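Local structure of enoyl-CoA hydratase/isomerase family protein (Pseudomonas syringae pv. tomato, 3OT6) at residues Pro31-Glu45 with Leu79-His93. The protein probably acts on acyl-CoA thioesters as a hydratase or isomerase of the crotonase-like superfamily. Residues are numbered along the deposited sequence; the frame is centred on the assembly and turned at random.
Sequences PDVIIAFNAALDQAE and LVAQGSTLARRMLSH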
ATOM      1  N   PRO A  31      13.952   2.117   4.842  1.00 26.98           N
ATOM      2  CA  PRO A  31      14.527   0.796   4.429  1.00 25.99           C
ATOM      3  C   PRO A  31      14.222  -0.375   5.390  1.00 25.64           C
ATOM      4  O   PRO A  31      13.893  -1.474   4.938  1.00 26.01           O
ATOM      5  CB  PRO A  31      16.013   1.081   4.330  1.00 25.10           C
ATOM      6  CG  PRO A  31      16.054   2.564   3.862  1.00 25.67           C
ATOM      7  CD  PRO A  31      14.915   3.229   4.621  1.00 25.71           C
ATOM      8  N   ASP A  32      14.281  -0.125   6.683  1.00 25.93           N
ATOM      9  CA  ASP A  32      13.958  -1.129   7.703  1.00 26.38           C
ATOM     10  C   ASP A  32      12.494  -1.535   7.621  1.00 25.60           C
ATOM     11  O   ASP A  32      12.179  -2.713   7.687  1.00 25.88           O
ATOM     12  CB  ASP A  32      14.209  -0.538   9.094  1.00 26.74           C
ATOM     13  CG  ASP A  32      15.708  -0.391   9.435  1.00 30.33           C
ATOM     14  OD1 ASP A  32      16.599  -0.828   8.667  1.00 25.34           O
ATOM     15  OD2 ASP A  32      15.977   0.213  10.518  1.00 37.53           O
ATOM     16  N   VAL A  33      11.596  -0.560   7.434  1.00 24.62           N
ATOM     17  CA  VAL A  33      10.179  -0.869   7.270  1.00 22.93           C
ATOM     18  C   VAL A  33       9.947  -1.852   6.149  1.00 22.84           C
ATOM     19  O   VAL A  33       9.202  -2.787   6.329  1.00 23.87           O
ATOM     20  CB  VAL A  33       9.310   0.373   7.138  1.00 22.86           C
ATOM     21  CG1 VAL A  33       7.925   0.015   6.690  1.00 21.09           C
ATOM     22  CG2 VAL A  33       9.227   1.090   8.501  1.00 22.39           C
ATOM     23  N   ILE A  34      10.645  -1.713   5.037  1.00 21.98           N
ATOM     24  CA  ILE A  34      10.409  -2.586   3.897  1.00 22.78           C
ATOM     25  C   ILE A  34      10.923  -4.008   4.159  1.00 24.26           C
ATOM     26  O   ILE A  34      10.295  -4.989   3.763  1.00 23.38           O
ATOM     27  CB  ILE A  34      11.017  -1.982   2.609  1.00 22.36           C
ATOM     28  CG1 ILE A  34      10.283  -0.665   2.294  1.00 21.76           C
ATOM     29  CG2 ILE A  34      10.938  -2.974   1.451  1.00 18.41           C
ATOM     30  CD1 ILE A  34      10.970   0.167   1.286  1.00 22.21           C
ATOM     31  N   ILE A  35      12.084  -4.091   4.814  1.00 25.56           N
ATOM     32  CA  ILE A  35      12.645  -5.336   5.239  1.00 26.38           C
ATOM     33  C   ILE A  35      11.670  -6.026   6.232  1.00 27.29           C
ATOM     34  O   ILE A  35      11.352  -7.221   6.104  1.00 27.90           O
ATOM     35  CB  ILE A  35      13.990  -5.124   5.880  1.00 26.57           C
ATOM     36  CG1 ILE A  35      15.020  -4.710   4.806  1.00 25.86           C
ATOM     37  CG2 ILE A  35      14.429  -6.442   6.496  1.00 26.13           C
ATOM     38  CD1 ILE A  35      16.335  -4.275   5.359  1.00 22.14           C
ATOM     39  N   ALA A  36      11.171  -5.271   7.192  1.00 26.62           N
ATOM     40  CA  ALA A  36      10.195  -5.816   8.120  1.00 26.21           C
ATOM     41  C   ALA A  36       9.043  -6.354   7.330  1.00 26.74           C
ATOM     42  O   ALA A  36       8.639  -7.476   7.598  1.00 28.07           O
ATOM     43  CB  ALA A  36       9.724  -4.762   9.133  1.00 25.27           C
ATOM     44  N   PHE A  37       8.519  -5.582   6.352  1.00 27.11           N
ATOM     45  CA  PHE A  37       7.333  -5.967   5.545  1.00 26.27           C
ATOM     46  C   PHE A  37       7.589  -7.242   4.767  1.00 25.44           C
ATOM     47  O   PHE A  37       6.762  -8.123   4.759  1.00 26.35           O
ATOM     48  CB  PHE A  37       6.922  -4.852   4.542  1.00 27.12           C
ATOM     49  CG  PHE A  37       5.739  -4.077   4.962  1.00 28.99           C
ATOM     50  CD1 PHE A  37       5.849  -2.706   5.210  1.00 30.65           C
ATOM     51  CD2 PHE A  37       4.495  -4.709   5.119  1.00 30.87           C
ATOM     52  CE1 PHE A  37       4.747  -1.973   5.649  1.00 32.14           C
ATOM     53  CE2 PHE A  37       3.400  -4.017   5.552  1.00 31.56           C
ATOM     54  CZ  PHE A  37       3.513  -2.626   5.838  1.00 33.71           C
ATOM     55  N   ASN A  38       8.728  -7.340   4.092  1.00 24.74           N
ATOM     56  CA  ASN A  38       9.066  -8.555   3.400  1.00 25.40           C
ATOM     57  C   ASN A  38       9.125  -9.782   4.337  1.00 25.96           C
ATOM     58  O   ASN A  38       8.685 -10.888   3.926  1.00 26.33           O
ATOM     59  CB  ASN A  38      10.358  -8.382   2.631  1.00 25.75           C
ATOM     60  CG  ASN A  38      10.167  -7.494   1.394  1.00 28.82           C
ATOM     61  OD1 ASN A  38       9.291  -7.769   0.551  1.00 31.46           O
ATOM     62  ND2 ASN A  38      10.967  -6.421   1.285  1.00 28.14           N
ATOM     63  N   ALA A  39       9.604  -9.577   5.577  1.00 23.74           N
ATOM     64  CA  ALA A  39       9.767 -10.665   6.514  1.00 23.72           C
ATOM     65  C   ALA A  39       8.380 -11.049   6.977  1.00 24.37           C
ATOM     66  O   ALA A  39       8.075 -12.219   7.096  1.00 25.10           O
ATOM     67  CB  ALA A  39      10.641 -10.277   7.691  1.00 21.30           C
ATOM     68  N   ALA A  40       7.504 -10.072   7.133  1.00 24.68           N
ATOM     69  CA  ALA A  40       6.160 -10.368   7.611  1.00 24.57           C
ATOM     70  C   ALA A  40       5.390 -11.069   6.545  1.00 24.41           C
ATOM     71  O   ALA A  40       4.461 -11.778   6.853  1.00 26.45           O
ATOM     72  CB  ALA A  40       5.386  -9.101   8.104  1.00 22.92           C
ATOM     73  N   LEU A  41       5.748 -10.871   5.295  1.00 24.37           N
ATOM     74  CA  LEU A  41       4.919 -11.400   4.210  1.00 23.83           C
ATOM     75  C   LEU A  41       5.394 -12.764   3.903  1.00 23.66           C
ATOM     76  O   LEU A  41       4.613 -13.579   3.475  1.00 23.74           O
ATOM     77  CB  LEU A  41       4.946 -10.520   2.931  1.00 23.65           C
ATOM     78  CG  LEU A  41       4.078  -9.227   2.895  1.00 22.32           C
ATOM     79  CD1 LEU A  41       4.546  -8.299   1.763  1.00 17.84           C
ATOM     80  CD2 LEU A  41       2.558  -9.508   2.813  1.00 16.87           C
ATOM     81  N   ASP A  42       6.688 -13.002   4.118  1.00 24.05           N
ATOM     82  CA  ASP A  42       7.233 -14.321   4.054  1.00 24.54           C
ATOM     83  C   ASP A  42       6.457 -15.238   4.994  1.00 24.96           C
ATOM     84  O   ASP A  42       6.096 -16.360   4.612  1.00 24.49           O
ATOM     85  CB  ASP A  42       8.701 -14.312   4.413  1.00 25.27           C
ATOM     86  CG  ASP A  42       9.564 -13.741   3.287  1.00 28.18           C
ATOM     87  OD1 ASP A  42       9.120 -13.707   2.122  1.00 30.51           O
ATOM     88  OD2 ASP A  42      10.674 -13.255   3.564  1.00 33.00           O
ATOM     89  N   GLN A  43       6.179 -14.731   6.190  1.00 24.09           N
ATOM     90  CA  GLN A  43       5.593 -15.490   7.239  1.00 24.45           C
ATOM     91  C   GLN A  43       4.154 -15.735   6.849  1.00 26.12           C
ATOM     92  O   GLN A  43       3.665 -16.866   6.981  1.00 26.84           O
ATOM     93  CB  GLN A  43       5.689 -14.722   8.561  1.00 23.89           C
ATOM     94  CG  GLN A  43       5.133 -15.513   9.751  1.00 26.63           C
ATOM     95  CD  GLN A  43       5.812 -16.900   9.911  1.00 30.87           C
ATOM     96  OE1 GLN A  43       7.026 -17.038   9.796  1.00 30.35           O
ATOM     97  NE2 GLN A  43       5.001 -17.923  10.139  1.00 32.06           N
ATOM     98  N   ALA A  44       3.480 -14.689   6.326  1.00 26.41           N
ATOM     99  CA  ALA A  44       2.077 -14.768   5.895  1.00 25.73           C
ATOM    100  C   ALA A  44       1.901 -15.784   4.779  1.00 26.30           C
ATOM    101  O   ALA A  44       0.874 -16.420   4.715  1.00 27.08           O
ATOM    102  CB  ALA A  44       1.545 -13.387   5.467  1.00 24.13           C
ATOM    103  N   GLU A  45       2.896 -15.947   3.913  1.00 27.78           N
ATOM    104  CA  GLU A  45       2.805 -16.917   2.840  1.00 30.00           C
ATOM    105  C   GLU A  45       2.867 -18.275   3.482  1.00 30.88           C
ATOM    106  O   GLU A  45       2.147 -19.181   3.104  1.00 30.48           O
ATOM    107  CB  GLU A  45       3.976 -16.828   1.855  1.00 29.88           C
ATOM    108  CG  GLU A  45       3.969 -15.641   0.937  1.00 34.10           C
ATOM    109  CD  GLU A  45       5.007 -15.729  -0.198  1.00 38.34           C
ATOM    110  OE1 GLU A  45       5.039 -16.754  -0.901  1.00 42.12           O
ATOM    111  OE2 GLU A  45       5.763 -14.760  -0.413  1.00 40.10           O
ATOM    112  N   LEU A  79      15.849   3.170  -1.994  1.00 26.63           N
ATOM    113  CA  LEU A  79      14.647   3.180  -1.211  1.00 25.63           C
ATOM    114  C   LEU A  79      13.403   3.048  -2.123  1.00 25.76           C
ATOM    115  O   LEU A  79      12.499   2.250  -1.838  1.00 25.20           O
ATOM    116  CB  LEU A  79      14.549   4.404  -0.270  1.00 24.67           C
ATOM    117  CG  LEU A  79      13.271   4.553   0.600  1.00 23.98           C
ATOM    118  CD1 LEU A  79      13.031   3.379   1.546  1.00 22.09           C
ATOM    119  CD2 LEU A  79      13.237   5.841   1.440  1.00 23.71           C
ATOM    120  N   VAL A  80      13.356   3.808  -3.215  1.00 24.73           N
ATOM    121  CA  VAL A  80      12.156   3.779  -4.019  1.00 22.81           C
ATOM    122  C   VAL A  80      12.111   2.471  -4.746  1.00 24.04           C
ATOM    123  O   VAL A  80      11.023   1.909  -4.919  1.00 24.94           O
ATOM    124  CB  VAL A  80      12.095   4.968  -4.996  1.00 23.10           C
ATOM    125  CG1 VAL A  80      11.066   4.697  -6.216  1.00 19.13           C
ATOM    126  CG2 VAL A  80      11.880   6.230  -4.196  1.00 14.59           C
ATOM    127  N   ALA A  81      13.259   1.957  -5.175  1.00 24.79           N
ATOM    128  CA  ALA A  81      13.258   0.616  -5.843  1.00 25.00           C
ATOM    129  C   ALA A  81      12.714  -0.494  -4.917  1.00 25.48           C
ATOM    130  O   ALA A  81      11.939  -1.399  -5.366  1.00 26.74           O
ATOM    131  CB  ALA A  81      14.648   0.241  -6.419  1.00 23.95           C
ATOM    132  N   GLN A  82      13.041  -0.410  -3.628  1.00 25.08           N
ATOM    133  CA  GLN A  82      12.627  -1.449  -2.679  1.00 25.25           C
ATOM    134  C   GLN A  82      11.152  -1.298  -2.443  1.00 25.09           C
ATOM    135  O   GLN A  82      10.413  -2.261  -2.331  1.00 26.26           O
ATOM    136  CB  GLN A  82      13.308  -1.269  -1.345  1.00 25.30           C
ATOM    137  CG  GLN A  82      14.746  -1.624  -1.145  1.00 30.84           C
ATOM    138  CD  GLN A  82      15.123  -1.189   0.371  1.00 47.84           C
ATOM    139  OE1 GLN A  82      15.629  -0.055   0.585  1.00 53.23           O
ATOM    140  NE2 GLN A  82      14.797  -2.064   1.415  1.00 47.26           N
ATOM    141  N   GLY A  83      10.702  -0.057  -2.328  1.00 24.13           N
ATOM    142  CA  GLY A  83       9.333   0.186  -2.012  1.00 22.18           C
ATOM    143  C   GLY A  83       8.416  -0.191  -3.181  1.00 22.44           C
ATOM    144  O   GLY A  83       7.290  -0.705  -2.948  1.00 21.06           O
ATOM    145  N   SER A  84       8.844   0.124  -4.412  1.00 20.90           N
ATOM    146  CA  SER A  84       8.127  -0.297  -5.610  1.00 20.96           C
ATOM    147  C   SER A  84       8.114  -1.833  -5.782  1.00 22.22           C
ATOM    148  O   SER A  84       7.094  -2.399  -6.230  1.00 21.04           O
ATOM    149  CB  SER A  84       8.787   0.303  -6.834  1.00 20.86           C
ATOM    150  OG  SER A  84       8.715   1.704  -6.729  1.00 19.05           O
ATOM    151  N   THR A  85       9.276  -2.483  -5.485  1.00 22.56           N
ATOM    152  CA  THR A  85       9.427  -3.944  -5.509  1.00 20.70           C
ATOM    153  C   THR A  85       8.424  -4.550  -4.499  1.00 21.73           C
ATOM    154  O   THR A  85       7.740  -5.565  -4.823  1.00 21.53           O
ATOM    155  CB  THR A  85      10.890  -4.360  -5.140  1.00 22.10           C
ATOM    156  OG1 THR A  85      11.819  -3.939  -6.183  1.00 22.59           O
ATOM    157  CG2 THR A  85      11.005  -5.851  -4.910  1.00 15.07           C
ATOM    158  N   LEU A  86       8.273  -3.893  -3.331  1.00 20.53           N
ATOM    159  CA  LEU A  86       7.301  -4.318  -2.324  1.00 20.33           C
ATOM    160  C   LEU A  86       5.896  -4.138  -2.866  1.00 21.36           C
ATOM    161  O   LEU A  86       5.045  -5.013  -2.648  1.00 23.51           O
ATOM    162  CB  LEU A  86       7.470  -3.601  -0.959  1.00 18.65           C
ATOM    163  CG  LEU A  86       6.349  -3.770   0.074  1.00 17.54           C
ATOM    164  CD1 LEU A  86       6.294  -5.248   0.606  1.00 17.40           C
ATOM    165  CD2 LEU A  86       6.457  -2.814   1.273  1.00 16.23           C
ATOM    166  N   ALA A  87       5.615  -3.033  -3.568  1.00 21.04           N
ATOM    167  CA  ALA A  87       4.270  -2.881  -4.168  1.00 21.29           C
ATOM    168  C   ALA A  87       4.001  -4.043  -5.178  1.00 21.06           C
ATOM    169  O   ALA A  87       2.911  -4.618  -5.221  1.00 22.53           O
ATOM    170  CB  ALA A  87       4.071  -1.469  -4.863  1.00 19.81           C
ATOM    171  N   ARG A  88       4.965  -4.338  -6.015  1.00 20.04           N
ATOM    172  CA  ARG A  88       4.847  -5.412  -6.959  1.00 21.50           C
ATOM    173  C   ARG A  88       4.667  -6.768  -6.208  1.00 21.62           C
ATOM    174  O   ARG A  88       3.942  -7.646  -6.643  1.00 21.80           O
ATOM    175  CB  ARG A  88       6.093  -5.431  -7.842  1.00 21.44           C
ATOM    176  CG  ARG A  88       5.906  -6.236  -9.086  1.00 24.02           C
ATOM    177  CD  ARG A  88       6.958  -7.268  -9.135  1.00 29.95           C
ATOM    178  NE  ARG A  88       7.026  -7.988 -10.391  1.00 33.49           N
ATOM    179  CZ  ARG A  88       6.653  -9.257 -10.512  1.00 33.77           C
ATOM    180  NH1 ARG A  88       6.203  -9.903  -9.437  1.00 35.43           N
ATOM    181  NH2 ARG A  88       6.725  -9.861 -11.688  1.00 26.40           N
ATOM    182  N   ARG A  89       5.279  -6.930  -5.052  1.00 21.58           N
ATOM    183  CA  ARG A  89       5.178  -8.217  -4.398  1.00 21.48           C
ATOM    184  C   ARG A  89       3.790  -8.323  -3.830  1.00 21.57           C
ATOM    185  O   ARG A  89       3.179  -9.361  -3.924  1.00 22.31           O
ATOM    186  CB  ARG A  89       6.230  -8.387  -3.301  1.00 21.92           C
ATOM    187  CG  ARG A  89       5.957  -9.568  -2.434  1.00 24.06           C
ATOM    188  CD  ARG A  89       6.911  -9.666  -1.272  1.00 28.94           C
ATOM    189  NE  ARG A  89       6.720 -10.962  -0.644  1.00 31.22           N
ATOM    190  CZ  ARG A  89       7.404 -11.398   0.387  1.00 30.17           C
ATOM    191  NH1 ARG A  89       8.336 -10.648   0.941  1.00 33.26           N
ATOM    192  NH2 ARG A  89       7.159 -12.595   0.841  1.00 32.05           N
HETATM  193  N   MSE A  90       3.260  -7.224  -3.303  1.00 21.03           N
HETATM  194  CA  MSE A  90       1.927  -7.256  -2.727  1.00 20.20           C
HETATM  195  C   MSE A  90       0.888  -7.571  -3.763  1.00 19.94           C
HETATM  196  O   MSE A  90      -0.090  -8.252  -3.480  1.00 20.29           O
HETATM  197  CB  MSE A  90       1.579  -5.932  -2.041  1.00 19.90           C
HETATM  198  CG  MSE A  90       2.308  -5.726  -0.745  1.00 19.61           C
HETATM  199 SE   MSE A  90       2.163  -3.906  -0.003  1.00 24.08          SE
HETATM  200  CE  MSE A  90       0.260  -3.816   0.517  1.00 17.73           C
ATOM    201  N   LEU A  91       1.068  -7.053  -4.959  1.00 20.61           N
ATOM    202  CA  LEU A  91       0.081  -7.267  -6.028  1.00 20.76           C
ATOM    203  C   LEU A  91       0.223  -8.670  -6.595  1.00 21.07           C
ATOM    204  O   LEU A  91      -0.652  -9.162  -7.321  1.00 20.31           O
ATOM    205  CB  LEU A  91       0.263  -6.246  -7.128  1.00 21.29           C
ATOM    206  CG  LEU A  91      -0.204  -4.831  -6.755  1.00 19.74           C
ATOM    207  CD1 LEU A  91       0.478  -3.836  -7.692  1.00 16.46           C
ATOM    208  CD2 LEU A  91      -1.683  -4.802  -6.952  1.00 18.90           C
ATOM    209  N   SER A  92       1.326  -9.335  -6.267  1.00 21.22           N
ATOM    210  CA  SER A  92       1.453 -10.710  -6.765  1.00 22.19           C
ATOM    211  C   SER A  92       1.380 -11.717  -5.596  1.00 22.86           C
ATOM    212  O   SER A  92       1.585 -12.892  -5.796  1.00 23.60           O
ATOM    213  CB  SER A  92       2.652 -10.916  -7.668  1.00 21.11           C
ATOM    214  OG  SER A  92       3.779 -10.478  -7.037  1.00 20.85           O
ATOM    215  N   HIS A  93       0.922 -11.253  -4.431  1.00 21.77           N
ATOM    216  CA  HIS A  93       0.880 -12.096  -3.290  1.00 21.82           C
ATOM    217  C   HIS A  93      -0.096 -13.276  -3.476  1.00 21.42           C
ATOM    218  O   HIS A  93      -1.229 -13.090  -3.902  1.00 21.45           O
ATOM    219  CB  HIS A  93       0.501 -11.255  -2.068  1.00 21.50           C
ATOM    220  CG  HIS A  93       0.735 -11.947  -0.761  1.00 21.24           C
ATOM    221  ND1 HIS A  93       2.007 -12.275  -0.319  1.00 20.36           N
ATOM    222  CD2 HIS A  93      -0.135 -12.411   0.178  1.00 18.53           C
ATOM    223  CE1 HIS A  93       1.915 -12.866   0.860  1.00 18.93           C
ATOM    224  NE2 HIS A  93       0.628 -12.975   1.179  1.00 20.28           N
TER
HETATM  225  O   HOH W   1      10.974  -4.925  -1.479  1.00 18.02           O
HETATM  226  O   HOH W   2      -0.587 -14.664   3.148  1.00 21.92           O
HETATM  227  O   HOH W   3       4.377 -12.503  -1.676  1.00 25.55           O
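Arg-89 reaches from helix 73-91 to helix 31-46 with its chain extended from CG to NE, and its guanidinium comes to lie flat under Leu-41, whose CB sits 3.6 Å from Arg-89 CZ, over the centre of one face. Around the rim, NH1 is shared by both oxygens of Asn-38. The bond from Arg-89 NH1 to Asn-38 OD1 (3.1 Å) is nearly in plane, amide and guanidinium being 12° apart; the one to the backbone O of Asn-38 is more bent and tilted. Arg-89 NH2 makes salt bridges with Asp-42 OD1 (2.6 Å), met from above its carboxylate plane, and with Glu-45 OE2 (2.9 Å), met on the anti side. A water ties Arg-89 NE to Glu-45 OE2 and His-93 ND1, while Leu-41 CD2 rests over the His-93 ring in a CH-pi contact.

Farther toward the N-termini the interface becomes mostly apolar, though a water bridges Asn-38 ND2 and Gln-82 O. Leu-86 fits as a knob among Ile-34, Phe-37, Asn-38 and Leu-41, its CD1 3.7 Å from Leu-41 CD1. Ile-34 returns the fit, pushing CD1 to 3.6 Å from Gly-83 N.

This is knobs-into-holes packing of two near-parallel helices, the segment axes approaching to 9.9 Å at 26°; other side chains of helix 73-91 touch helices 141-150 and 202-230. Two carboxylates and two amide-type oxygens around one guanidinium should stabilise its positive charge and probably limit its rotation.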